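Metallopeptidase family protein (Thermus thermophilus, PDB 2EJQ) is of unknown function but belongs to a zincin-like metallopeptidase family and probably binds a metal ion as those enzymes do. Local coordinates at residues E4-L9 / L70-F75; L64-A69 / L101-G106; E33-P38 / L46-D51; L50-P55 / G60-G65. The protein carries 1 engineered substitution. All blocks are in the same frame, centred on the assembly; numbering follows the deposited sequence.

Contact 1. Residues E4-L9 / L70-F75; sequences EAFVEL and LYYGSF
The ring of Phe-6 meets Tyr-72 with a face and Phe-75 with its edge. Tyr-72 brings its CD1 over that face of Phe-6, toward the rim, and CD1 lies 3.3 Å from Phe-6 CG. The two planes are inclined at 46°, so the pair is neither a parallel stack nor a T. Toward Phe-75 the geometry is edge-to-face: the edge of Phe-6 is directed at the Phe-75 ring, with Phe-6 CZ above its centre and 3.7 Å from Phe-75 CE1. Leu-70 CB lies more loosely at the rim of Phe-6, 4.5 Å from CE2. Reach comes from chi1 of Phe-6 (-178°), which swings CG away from the backbone N and sends the ring toward segment 70-75. Replacing this phenylalanine with alanine would probably open a gap beside Tyr-72 and Phe-75 and leave both rings freer to turn. Val-89 and Trp-85 of helix 85-105 add to the apolar surroundings. Together the three rings form a buried aromatic cluster that fastens the N-terminal helix to the strand-to-helix junction, close in sequence to Leu-76, where magnesium is seen in a structure of this protein, though none is bound to the chain here.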
loop_
_atom_site.group_PDB
_atom_site.type_symbol
_atom_site.label_atom_id
_atom_site.label_comp_id
_atom_site.label_asym_id
_atom_site.label_seq_id
_atom_site.Cartn_x
_atom_site.Cartn_y
_atom_site.Cartn_z
ATOM N N GLU A 4 -15.320 -6.843 0.501
ATOM C CA GLU A 4 -15.041 -7.756 1.606
ATOM C C GLU A 4 -14.070 -8.817 1.137
ATOM O O GLU A 4 -13.105 -9.151 1.822
ATOM C CB GLU A 4 -16.328 -8.438 2.088
ATOM C CG GLU A 4 -17.412 -7.501 2.634
ATOM C CD GLU A 4 -18.024 -6.581 1.570
ATOM O OE1 GLU A 4 -18.207 -7.022 0.413
ATOM O OE2 GLU A 4 -18.340 -5.417 1.900
ATOM N N ALA A 5 -14.340 -9.347 -0.048
ATOM C CA ALA A 5 -13.493 -10.380 -0.614
ATOM C C ALA A 5 -12.104 -9.832 -0.938
ATOM O O ALA A 5 -11.109 -10.555 -0.832
ATOM C CB ALA A 5 -14.146 -10.959 -1.864
ATOM N N PHE A 6 -12.050 -8.563 -1.338
ATOM C CA PHE A 6 -10.789 -7.911 -1.671
ATOM C C PHE A 6 -9.935 -7.791 -0.405
ATOM O O PHE A 6 -8.751 -8.119 -0.416
ATOM C CB PHE A 6 -11.041 -6.516 -2.257
ATOM C CG PHE A 6 -9.786 -5.798 -2.683
ATOM C CD1 PHE A 6 -9.089 -6.196 -3.822
ATOM C CD2 PHE A 6 -9.287 -4.736 -1.930
ATOM C CE1 PHE A 6 -7.913 -5.554 -4.206
ATOM C CE2 PHE A 6 -8.110 -4.087 -2.309
ATOM C CZ PHE A 6 -7.422 -4.499 -3.451
ATOM N N VAL A 7 -10.551 -7.318 0.677
ATOM C CA VAL A 7 -9.864 -7.154 1.954
ATOM C C VAL A 7 -9.279 -8.488 2.398
ATOM O O VAL A 7 -8.128 -8.563 2.826
ATOM C CB VAL A 7 -10.822 -6.658 3.051
ATOM C CG1 VAL A 7 -10.130 -6.712 4.409
ATOM C CG2 VAL A 7 -11.284 -5.229 2.741
ATOM N N GLU A 8 -10.088 -9.533 2.272
ATOM C CA GLU A 8 -9.709 -10.891 2.640
ATOM C C GLU A 8 -8.537 -11.410 1.795
ATOM O O GLU A 8 -7.691 -12.156 2.279
ATOM C CB GLU A 8 -10.933 -11.797 2.474
ATOM C CG GLU A 8 -10.798 -13.183 3.051
ATOM C CD GLU A 8 -12.124 -13.920 3.055
ATOM O OE1 GLU A 8 -13.062 -13.444 3.739
ATOM O OE2 GLU A 8 -12.228 -14.966 2.371
ATOM N N LEU A 9 -8.498 -11.027 0.524
ATOM C CA LEU A 9 -7.423 -11.462 -0.357
ATOM C C LEU A 9 -6.125 -10.769 0.052
ATOM O O LEU A 9 -5.058 -11.392 0.091
ATOM C CB LEU A 9 -7.749 -11.104 -1.809
ATOM C CG LEU A 9 -6.651 -11.344 -2.844
ATOM C CD1 LEU A 9 -6.248 -12.822 -2.849
ATOM C CD2 LEU A 9 -7.149 -10.904 -4.214
ATOM N N LEU A 70 -3.983 0.510 0.149
ATOM C CA LEU A 70 -4.475 -0.074 -1.091
ATOM C C LEU A 70 -5.815 0.603 -1.395
ATOM O O LEU A 70 -6.616 0.846 -0.488
ATOM C CB LEU A 70 -4.654 -1.592 -0.958
ATOM C CG LEU A 70 -3.387 -2.468 -0.964
ATOM C CD1 LEU A 70 -3.772 -3.938 -0.897
ATOM C CD2 LEU A 70 -2.589 -2.214 -2.218
ATOM N N TYR A 71 -6.050 0.927 -2.664
ATOM C CA TYR A 71 -7.284 1.588 -3.060
ATOM C C TYR A 71 -8.123 0.637 -3.909
ATOM O O TYR A 71 -7.852 0.447 -5.093
ATOM C CB TYR A 71 -6.943 2.855 -3.840
ATOM C CG TYR A 71 -6.090 3.806 -3.032
ATOM C CD1 TYR A 71 -6.616 4.463 -1.922
ATOM C CD2 TYR A 71 -4.740 4.006 -3.340
ATOM C CE1 TYR A 71 -5.830 5.285 -1.137
ATOM C CE2 TYR A 71 -3.947 4.830 -2.558
ATOM C CZ TYR A 71 -4.499 5.465 -1.455
ATOM O OH TYR A 71 -3.718 6.263 -0.655
ATOM N N TYR A 72 -9.139 0.039 -3.293
ATOM C CA TYR A 72 -10.009 -0.891 -3.998
ATOM C C TYR A 72 -10.655 -0.257 -5.228
ATOM O O TYR A 72 -10.762 -0.895 -6.273
ATOM C CB TYR A 72 -11.085 -1.420 -3.052
ATOM C CG TYR A 72 -12.077 -2.350 -3.716
ATOM C CD1 TYR A 72 -11.660 -3.556 -4.273
ATOM C CD2 TYR A 72 -13.436 -2.024 -3.780
ATOM C CE1 TYR A 72 -12.564 -4.418 -4.876
ATOM C CE2 TYR A 72 -14.356 -2.882 -4.384
ATOM C CZ TYR A 72 -13.912 -4.082 -4.929
ATOM O OH TYR A 72 -14.803 -4.968 -5.497
ATOM N N GLY A 73 -11.067 1.001 -5.111
ATOM C CA GLY A 73 -11.688 1.675 -6.240
ATOM C C GLY A 73 -10.774 1.798 -7.449
ATOM O O GLY A 73 -11.232 1.744 -8.594
ATOM N N SER A 74 -9.477 1.985 -7.208
ATOM C CA SER A 74 -8.528 2.098 -8.306
ATOM C C SER A 74 -8.419 0.769 -9.040
ATOM O O SER A 74 -8.291 0.751 -10.258
ATOM C CB SER A 74 -7.152 2.519 -7.796
ATOM O OG SER A 74 -7.179 3.845 -7.324
ATOM N N PHE A 75 -8.460 -0.336 -8.292
ATOM C CA PHE A 75 -8.395 -1.673 -8.881
ATOM C C PHE A 75 -9.603 -1.908 -9.799
ATOM O O PHE A 75 -9.471 -2.466 -10.891
ATOM C CB PHE A 75 -8.382 -2.764 -7.791
ATOM C CG PHE A 75 -7.030 -2.978 -7.131
ATOM C CD1 PHE A 75 -6.567 -2.101 -6.154
ATOM C CD2 PHE A 75 -6.230 -4.072 -7.483
ATOM C CE1 PHE A 75 -5.339 -2.302 -5.536
ATOM C CE2 PHE A 75 -4.989 -4.284 -6.864
ATOM C CZ PHE A 75 -4.544 -3.400 -5.892
#

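Contact 2. Residues L64-A69 / L101-G106; sequences LGRHIA and LESLAG
The guanidinium of Arg-66 presents one face to Leu-104 and its edge to Ser-103. Over the face, off centre, stands the CD2 methyl of Leu-104, 4.0 Å from Arg-66 NE, an apolar cover over a charged plane. At the edge, Arg-66 NH1 donates to Ser-103 OG over 2.8 Å; the bond bends to 146° at the hydrogen, and the serine oxygen lies 20° out of the guanidinium plane. Ser-103 OG is anti to its own backbone N, which carries it off the helix toward the arginine, and it also hydrogen-bonds Asp-51 OD2. The other branch of the guanidinium, NH2, makes a salt bridge with Glu-62, while NH1 has a further hydrogen-bonding partner in Tyr-49 OH. These bonds spread over both ends of the group and should fix its rotation. A leucine in place of Arg-66 would probably leave Glu-62 without its salt-bridge partner and Ser-103 without this donor. A second flat group, the His-67 ring, works within its own segment: its NE2 donates to Leu-64 O at 2.8 Å, close to the ring plane, and so closes the turn that leads into the strand. Arg-66, in the approach to strand 67-71, reaches the last turns of helix 85-105, with His-100 of that helix and Pro-52 of the neighbouring loop packed along its side chain.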
loop_
_atom_site.group_PDB
_atom_site.type_symbol
_atom_site.label_atom_id
_atom_site.label_comp_id
_atom_site.label_asym_id
_atom_site.label_seq_id
_atom_site.Cartn_x
_atom_site.Cartn_y
_atom_site.Cartn_z
ATOM N N LEU A 64 2.749 8.096 14.129
ATOM C CA LEU A 64 1.703 7.875 13.124
ATOM C C LEU A 64 1.885 6.484 12.530
ATOM O O LEU A 64 0.932 5.876 12.045
ATOM C CB LEU A 64 1.799 8.911 12.000
ATOM C CG LEU A 64 1.393 10.343 12.338
ATOM C CD1 LEU A 64 1.563 11.240 11.122
ATOM C CD2 LEU A 64 -0.045 10.354 12.804
ATOM N N GLY A 65 3.116 5.984 12.582
ATOM C CA GLY A 65 3.402 4.667 12.048
ATOM C C GLY A 65 3.629 4.698 10.550
ATOM O O GLY A 65 3.454 5.728 9.899
ATOM N N ARG A 66 4.040 3.559 10.007
ATOM C CA ARG A 66 4.281 3.434 8.581
ATOM C C ARG A 66 3.265 2.446 8.038
ATOM O O ARG A 66 3.052 1.369 8.609
ATOM C CB ARG A 66 5.710 2.963 8.340
ATOM C CG ARG A 66 6.714 4.048 8.674
ATOM C CD ARG A 66 8.096 3.486 8.900
ATOM N NE ARG A 66 9.060 4.544 9.163
ATOM C CZ ARG A 66 9.624 5.300 8.226
ATOM N NH1 ARG A 66 9.331 5.119 6.945
ATOM N NH2 ARG A 66 10.486 6.249 8.576
ATOM N N HIS A 67 2.631 2.822 6.935
ATOM C CA HIS A 67 1.587 1.999 6.346
ATOM C C HIS A 67 1.650 1.874 4.838
ATOM O O HIS A 67 2.200 2.728 4.142
ATOM C CB HIS A 67 0.210 2.596 6.688
ATOM C CG HIS A 67 0.073 3.015 8.118
ATOM N ND1 HIS A 67 -0.247 2.121 9.120
ATOM C CD2 HIS A 67 0.273 4.206 8.719
ATOM C CE1 HIS A 67 -0.234 2.751 10.280
ATOM N NE2 HIS A 67 0.080 4.016 10.071
ATOM N N ILE A 68 1.052 0.792 4.351
ATOM C CA ILE A 68 0.901 0.564 2.928
ATOM C C ILE A 68 -0.620 0.751 2.749
ATOM O O ILE A 68 -1.411 0.181 3.505
ATOM C CB ILE A 68 1.277 -0.875 2.521
ATOM C CG1 ILE A 68 2.785 -1.079 2.719
ATOM C CG2 ILE A 68 0.843 -1.128 1.063
ATOM C CD1 ILE A 68 3.274 -2.494 2.416
ATOM N N ALA A 69 -1.034 1.573 1.799
ATOM C CA ALA A 69 -2.459 1.764 1.562
ATOM C C ALA A 69 -2.821 1.158 0.213
ATOM O O ALA A 69 -2.051 1.262 -0.741
ATOM C CB ALA A 69 -2.797 3.244 1.571
ATOM N N LEU A 101 11.172 -0.563 2.964
ATOM C CA LEU A 101 12.538 -0.962 3.247
ATOM C C LEU A 101 13.502 0.150 2.862
ATOM O O LEU A 101 14.439 0.434 3.593
ATOM C CB LEU A 101 12.896 -2.262 2.507
ATOM C CG LEU A 101 12.126 -3.531 2.909
ATOM C CD1 LEU A 101 12.545 -4.695 2.034
ATOM C CD2 LEU A 101 12.401 -3.855 4.347
ATOM N N GLU A 102 13.265 0.789 1.723
ATOM C CA GLU A 102 14.142 1.864 1.277
ATOM C C GLU A 102 14.026 3.089 2.173
ATOM O O GLU A 102 14.993 3.816 2.355
ATOM C CB GLU A 102 13.829 2.237 -0.168
ATOM C CG GLU A 102 13.997 1.086 -1.130
ATOM C CD GLU A 102 13.664 1.467 -2.559
ATOM O OE1 GLU A 102 12.754 2.300 -2.756
ATOM O OE2 GLU A 102 14.300 0.922 -3.484
ATOM N N SER A 103 12.844 3.306 2.736
ATOM C CA SER A 103 12.619 4.436 3.631
ATOM C C SER A 103 13.320 4.219 4.980
ATOM O O SER A 103 13.790 5.170 5.598
ATOM C CB SER A 103 11.119 4.638 3.856
ATOM O OG SER A 103 10.876 5.739 4.718
ATOM N N LEU A 104 13.383 2.972 5.441
ATOM C CA LEU A 104 14.041 2.669 6.707
ATOM C C LEU A 104 15.547 2.785 6.565
ATOM O O LEU A 104 16.215 3.361 7.420
ATOM C CB LEU A 104 13.700 1.256 7.181
ATOM C CG LEU A 104 12.330 1.028 7.806
ATOM C CD1 LEU A 104 12.271 -0.388 8.350
ATOM C CD2 LEU A 104 12.098 2.020 8.931
ATOM N N ALA A 105 16.078 2.220 5.487
ATOM C CA ALA A 105 17.511 2.266 5.225
ATOM C C ALA A 105 17.971 3.717 5.122
ATOM O O ALA A 105 19.127 4.033 5.405
ATOM C CB ALA A 105 17.830 1.526 3.938
ATOM N N GLY A 106 17.053 4.594 4.728
ATOM C CA GLY A 106 17.376 6.002 4.584
ATOM C C GLY A 106 17.305 6.865 5.839
ATOM O O GLY A 106 17.408 8.085 5.743
#

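Contact 3. Residues E33-P38 / L46-D51; sequences EAKPEP and LGEYLD
Lys-35 reaches across to Glu-48 with a fully drawn-out side chain. CG lies anti to the backbone N (chi1 -179°), and the torsions beyond it are also close to trans, so the chain runs out nearly straight to the amine. The ring of Tyr-71 runs alongside it from CB to CD, with CD nearest the ring. CD is also the first atom to approach Glu-48, 3.6 Å from OE2; CE follows at 3.5 Å from the same oxygen. The tip, NZ, then donates to Glu-48 OE2 over 2.6 Å in a salt bridge, using the syn lone pair of that oxygen. Glu-48 OE1 stays at 3.7 Å from NZ, so one oxygen takes the charged bond. The two side chains cross at about a right angle, the lysine coming in from the loop and the glutamate rising from the strand. In Glu-48, chi1 of 71° places CG between the backbone N and the carbonyl carbon, and the extended chain beyond it lifts the carboxylate to the amine. Its OE2 also forms a hydrogen bond with Tyr-71 OH, and this second partner probably steadies the carboxylate. Lys-35 N is bound by Ser-74 OG, which anchors the root of the lysine to helix 72-78. The bridge thus ties the loop after strand 27-31 to strand 47-50, where Glu-48 pairs through its backbone with Ala-69 of strand 67-71, while Tyr-49 of the strand and Leu-46 just before it pack on helix 85-105.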
loop_
_atom_site.group_PDB
_atom_site.type_symbol
_atom_site.label_atom_id
_atom_site.label_comp_id
_atom_site.label_asym_id
_atom_site.label_seq_id
_atom_site.Cartn_x
_atom_site.Cartn_y
_atom_site.Cartn_z
ATOM N N GLU A 33 -12.314 3.615 -1.693
ATOM C CA GLU A 33 -12.215 4.635 -2.724
ATOM C C GLU A 33 -11.106 4.416 -3.742
ATOM O O GLU A 33 -10.168 3.639 -3.519
ATOM C CB GLU A 33 -12.048 6.024 -2.096
ATOM C CG GLU A 33 -13.138 6.431 -1.112
ATOM C CD GLU A 33 -12.973 5.773 0.254
ATOM O OE1 GLU A 33 -11.819 5.480 0.642
ATOM O OE2 GLU A 33 -13.993 5.566 0.945
ATOM N N ALA A 34 -11.236 5.115 -4.870
ATOM C CA ALA A 34 -10.258 5.064 -5.950
ATOM C C ALA A 34 -9.364 6.281 -5.784
ATOM O O ALA A 34 -9.742 7.241 -5.119
ATOM C CB ALA A 34 -10.956 5.126 -7.293
ATOM N N LYS A 35 -8.181 6.253 -6.379
ATOM C CA LYS A 35 -7.308 7.399 -6.279
ATOM C C LYS A 35 -6.605 7.644 -7.594
ATOM O O LYS A 35 -5.702 6.897 -7.985
ATOM C CB LYS A 35 -6.275 7.219 -5.164
ATOM C CG LYS A 35 -5.348 8.420 -5.003
ATOM C CD LYS A 35 -4.562 8.374 -3.697
ATOM C CE LYS A 35 -3.687 9.626 -3.542
ATOM N NZ LYS A 35 -2.953 9.674 -2.239
ATOM N N PRO A 36 -7.032 8.690 -8.315
ATOM C CA PRO A 36 -6.390 8.997 -9.602
ATOM C C PRO A 36 -4.956 9.438 -9.347
ATOM O O PRO A 36 -4.632 9.868 -8.244
ATOM C CB PRO A 36 -7.213 10.151 -10.188
ATOM C CG PRO A 36 -8.274 10.464 -9.187
ATOM C CD PRO A 36 -8.140 9.601 -7.978
ATOM N N GLU A 37 -4.083 9.303 -10.337
ATOM C CA GLU A 37 -2.713 9.776 -10.156
ATOM C C GLU A 37 -2.869 11.242 -10.537
ATOM O O GLU A 37 -3.197 11.543 -11.682
ATOM C CB GLU A 37 -1.762 9.118 -11.143
ATOM C CG GLU A 37 -0.294 9.235 -10.761
ATOM C CD GLU A 37 0.168 8.072 -9.906
ATOM O OE1 GLU A 37 -0.037 6.915 -10.331
ATOM O OE2 GLU A 37 0.736 8.306 -8.820
ATOM N N PRO A 38 -2.659 12.179 -9.584
ATOM C CA PRO A 38 -2.807 13.612 -9.887
ATOM C C PRO A 38 -2.177 14.188 -11.166
ATOM O O PRO A 38 -1.044 13.859 -11.517
ATOM C CB PRO A 38 -2.280 14.269 -8.618
ATOM C CG PRO A 38 -2.903 13.358 -7.588
ATOM C CD PRO A 38 -2.383 12.032 -8.143
ATOM N N LEU A 46 -2.993 2.179 -7.555
ATOM C CA LEU A 46 -3.513 0.999 -6.851
ATOM C C LEU A 46 -3.148 0.985 -5.355
ATOM O O LEU A 46 -3.873 0.426 -4.532
ATOM C CB LEU A 46 -3.000 -0.288 -7.513
ATOM C CG LEU A 46 -3.303 -0.457 -9.006
ATOM C CD1 LEU A 46 -2.830 -1.833 -9.491
ATOM C CD2 LEU A 46 -4.799 -0.281 -9.247
ATOM N N GLY A 47 -2.017 1.591 -5.016
ATOM C CA GLY A 47 -1.585 1.645 -3.630
ATOM C C GLY A 47 -0.447 2.630 -3.415
ATOM O O GLY A 47 0.027 3.267 -4.355
ATOM N N GLU A 48 -0.015 2.779 -2.169
ATOM C CA GLU A 48 1.089 3.672 -1.871
ATOM C C GLU A 48 1.612 3.462 -0.463
ATOM O O GLU A 48 0.958 2.849 0.385
ATOM C CB GLU A 48 0.686 5.146 -2.067
ATOM C CG GLU A 48 -0.278 5.692 -1.034
ATOM C CD GLU A 48 -0.644 7.158 -1.274
ATOM O OE1 GLU A 48 0.216 8.047 -1.105
ATOM O OE2 GLU A 48 -1.802 7.425 -1.639
ATOM N N TYR A 49 2.812 3.969 -0.229
ATOM C CA TYR A 49 3.443 3.858 1.067
ATOM C C TYR A 49 3.191 5.159 1.810
ATOM O O TYR A 49 3.403 6.244 1.270
ATOM C CB TYR A 49 4.938 3.638 0.895
ATOM C CG TYR A 49 5.691 3.493 2.201
ATOM C CD1 TYR A 49 5.431 2.424 3.063
ATOM C CD2 TYR A 49 6.677 4.409 2.566
ATOM C CE1 TYR A 49 6.134 2.269 4.248
ATOM C CE2 TYR A 49 7.388 4.260 3.753
ATOM C CZ TYR A 49 7.111 3.187 4.587
ATOM O OH TYR A 49 7.828 3.028 5.748
ATOM N N LEU A 50 2.718 5.055 3.046
ATOM C CA LEU A 50 2.449 6.241 3.850
ATOM C C LEU A 50 3.669 6.473 4.759
ATOM O O LEU A 50 3.887 5.766 5.748
ATOM C CB LEU A 50 1.166 6.021 4.654
ATOM C CG LEU A 50 -0.049 5.539 3.843
ATOM C CD1 LEU A 50 -1.230 5.399 4.788
ATOM C CD2 LEU A 50 -0.395 6.518 2.703
ATOM N N ASP A 51 4.473 7.466 4.398
ATOM C CA ASP A 51 5.700 7.763 5.127
ATOM C C ASP A 51 5.582 8.960 6.076
ATOM O O ASP A 51 5.296 10.081 5.643
ATOM C CB ASP A 51 6.826 8.020 4.121
ATOM C CG ASP A 51 8.202 8.038 4.762
ATOM O OD1 ASP A 51 8.312 8.387 5.958
ATOM O OD2 ASP A 51 9.182 7.714 4.055
#

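Contact 4. Residues L50-P55 / G60-G65; sequences LDPGPP and GFEDLG
An Asx turn at Asp-51 starts the surface connection between strands 47-50 and 67-71, and Pro-52 within it packs on Phe-61 of the returning arm. Asp-51 OD1 accepts from Gly-53 N at 2.8 Å, the N-H coming from above the carboxylate plane rather than within it. Pro-52 makes most of its arm's contact: its CB lies 4.0 Å from Phe-61 CB, and its CG sits 3.2 Å from Gly-65 O, so the ring rests in the bend formed by segment 60-65. That bend is a short 3-10 turn, in which Phe-61 O receives Leu-64 N and Glu-62 O receives Gly-65 N. Chi1 of Phe-61 (-52°) sets its ring beside the backbone N, and its edge meets Pro-54 O, 3.2 Å from CE1. One water joins the arms where they do not bond directly, donating to Gly-53 O at 2.7 Å and accepting from Phe-61 N at 2.9 Å. Pro-55 CB closes the far end, 3.6 Å from Gly-60 CA. Gly-53 and Gly-65 have positive phi angles that would jam a side chain against the preceding carbonyl. The carboxylate of Glu-62 passes near Pro-52 but has its salt-bridge partner in Arg-66. With no direct hydrogen bond between the arms, their shape probably rests on proline rigidity, glycine turns, one apolar pair, a shared water and carbon-to-carbonyl contacts at Gly-65 O, Phe-61 O and Pro-54 O.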
loop_
_atom_site.group_PDB
_atom_site.type_symbol
_atom_site.label_atom_id
_atom_site.label_comp_id
_atom_site.label_asym_id
_atom_site.label_seq_id
_atom_site.Cartn_x
_atom_site.Cartn_y
_atom_site.Cartn_z
ATOM N N LEU A 50 2.718 5.055 3.046
ATOM C CA LEU A 50 2.449 6.241 3.850
ATOM C C LEU A 50 3.669 6.473 4.759
ATOM O O LEU A 50 3.887 5.766 5.748
ATOM C CB LEU A 50 1.166 6.021 4.654
ATOM C CG LEU A 50 -0.049 5.539 3.843
ATOM C CD1 LEU A 50 -1.230 5.399 4.788
ATOM C CD2 LEU A 50 -0.395 6.518 2.703
ATOM N N ASP A 51 4.473 7.466 4.398
ATOM C CA ASP A 51 5.700 7.763 5.127
ATOM C C ASP A 51 5.582 8.960 6.076
ATOM O O ASP A 51 5.296 10.081 5.643
ATOM C CB ASP A 51 6.826 8.020 4.121
ATOM C CG ASP A 51 8.202 8.038 4.762
ATOM O OD1 ASP A 51 8.312 8.387 5.958
ATOM O OD2 ASP A 51 9.182 7.714 4.055
ATOM N N PRO A 52 5.813 8.733 7.384
ATOM C CA PRO A 52 5.737 9.800 8.389
ATOM C C PRO A 52 6.552 11.013 7.927
ATOM O O PRO A 52 6.132 12.159 8.082
ATOM C CB PRO A 52 6.331 9.143 9.636
ATOM C CG PRO A 52 5.933 7.714 9.483
ATOM C CD PRO A 52 6.183 7.449 8.009
ATOM N N GLY A 53 7.720 10.750 7.353
ATOM C CA GLY A 53 8.551 11.829 6.863
ATOM C C GLY A 53 9.472 12.451 7.894
ATOM O O GLY A 53 9.598 11.950 9.014
ATOM N N PRO A 54 10.134 13.560 7.538
ATOM C CA PRO A 54 11.051 14.242 8.455
ATOM C C PRO A 54 10.315 14.881 9.637
ATOM O O PRO A 54 9.143 15.253 9.530
ATOM C CB PRO A 54 11.770 15.244 7.544
ATOM C CG PRO A 54 10.740 15.561 6.481
ATOM C CD PRO A 54 10.090 14.216 6.216
ATOM N N PRO A 55 10.998 15.004 10.789
ATOM C CA PRO A 55 10.393 15.594 11.990
ATOM C C PRO A 55 10.077 17.067 11.797
ATOM O O PRO A 55 10.636 17.709 10.916
ATOM C CB PRO A 55 11.470 15.402 13.062
ATOM C CG PRO A 55 12.355 14.315 12.508
ATOM C CD PRO A 55 12.403 14.660 11.047
ATOM N N GLY A 60 8.664 14.672 15.868
ATOM C CA GLY A 60 8.652 13.779 14.717
ATOM C C GLY A 60 7.280 13.147 14.556
ATOM O O GLY A 60 6.437 13.288 15.444
ATOM N N PHE A 61 7.053 12.443 13.447
ATOM C CA PHE A 61 5.757 11.821 13.193
ATOM C C PHE A 61 5.752 10.300 13.239
ATOM O O PHE A 61 4.800 9.677 12.769
ATOM C CB PHE A 61 5.213 12.245 11.824
ATOM C CG PHE A 61 5.190 13.728 11.601
ATOM C CD1 PHE A 61 6.354 14.410 11.275
ATOM C CD2 PHE A 61 3.993 14.440 11.658
ATOM C CE1 PHE A 61 6.329 15.778 11.000
ATOM C CE2 PHE A 61 3.960 15.810 11.384
ATOM C CZ PHE A 61 5.130 16.476 11.053
ATOM N N GLU A 62 6.788 9.687 13.795
ATOM C CA GLU A 62 6.819 8.227 13.827
ATOM C C GLU A 62 5.640 7.584 14.565
ATOM O O GLU A 62 5.282 6.447 14.276
ATOM C CB GLU A 62 8.144 7.730 14.407
ATOM C CG GLU A 62 9.320 7.766 13.424
ATOM C CD GLU A 62 9.111 6.905 12.175
ATOM O OE1 GLU A 62 8.458 5.843 12.264
ATOM O OE2 GLU A 62 9.624 7.289 11.103
ATOM N N ASP A 63 5.041 8.309 15.505
ATOM C CA ASP A 63 3.898 7.800 16.262
ATOM C C ASP A 63 2.709 7.517 15.330
ATOM O O ASP A 63 1.771 6.791 15.697
ATOM C CB ASP A 63 3.504 8.789 17.374
ATOM C CG ASP A 63 4.162 8.447 18.720
ATOM O OD1 ASP A 63 4.966 7.477 18.772
ATOM O OD2 ASP A 63 3.879 9.134 19.729
ATOM N N LEU A 64 2.749 8.096 14.129
ATOM C CA LEU A 64 1.703 7.875 13.124
ATOM C C LEU A 64 1.885 6.484 12.530
ATOM O O LEU A 64 0.932 5.876 12.045
ATOM C CB LEU A 64 1.799 8.911 12.000
ATOM C CG LEU A 64 1.393 10.343 12.338
ATOM C CD1 LEU A 64 1.563 11.240 11.122
ATOM C CD2 LEU A 64 -0.045 10.354 12.804
ATOM N N GLY A 65 3.116 5.984 12.582
ATOM C CA GLY A 65 3.402 4.667 12.048
ATOM C C GLY A 65 3.629 4.698 10.550
ATOM O O GLY A 65 3.454 5.728 9.899
HETATM O O HOH W 1 9.369 12.432 11.647
#

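In the fold
Contacts 1, 2 and 3 all reach the three-stranded sheet, whose central strand 67-71 serves both contact 1 and contact 2. Contact 1, at one end, joins helix 3-16; contact 2, at the other, joins the end of helix 85-105, about 21 Å away between centres. Contact 3, on neighbouring strand 47-50, lies about 13 Å from contact 1 and 15 Å from contact 2. Contact 4, about 9 Å from contact 2, closes the connection from strand 47-50 to 67-71. Contacts 3 and 4 come between the segments of contact 1, with which contact 2 interlaces: 64-69 just before 70-75, 101-106 later. Helix 85-105 carries an HExxH pattern, consistent with a zincin-like site, though it holds no metal here.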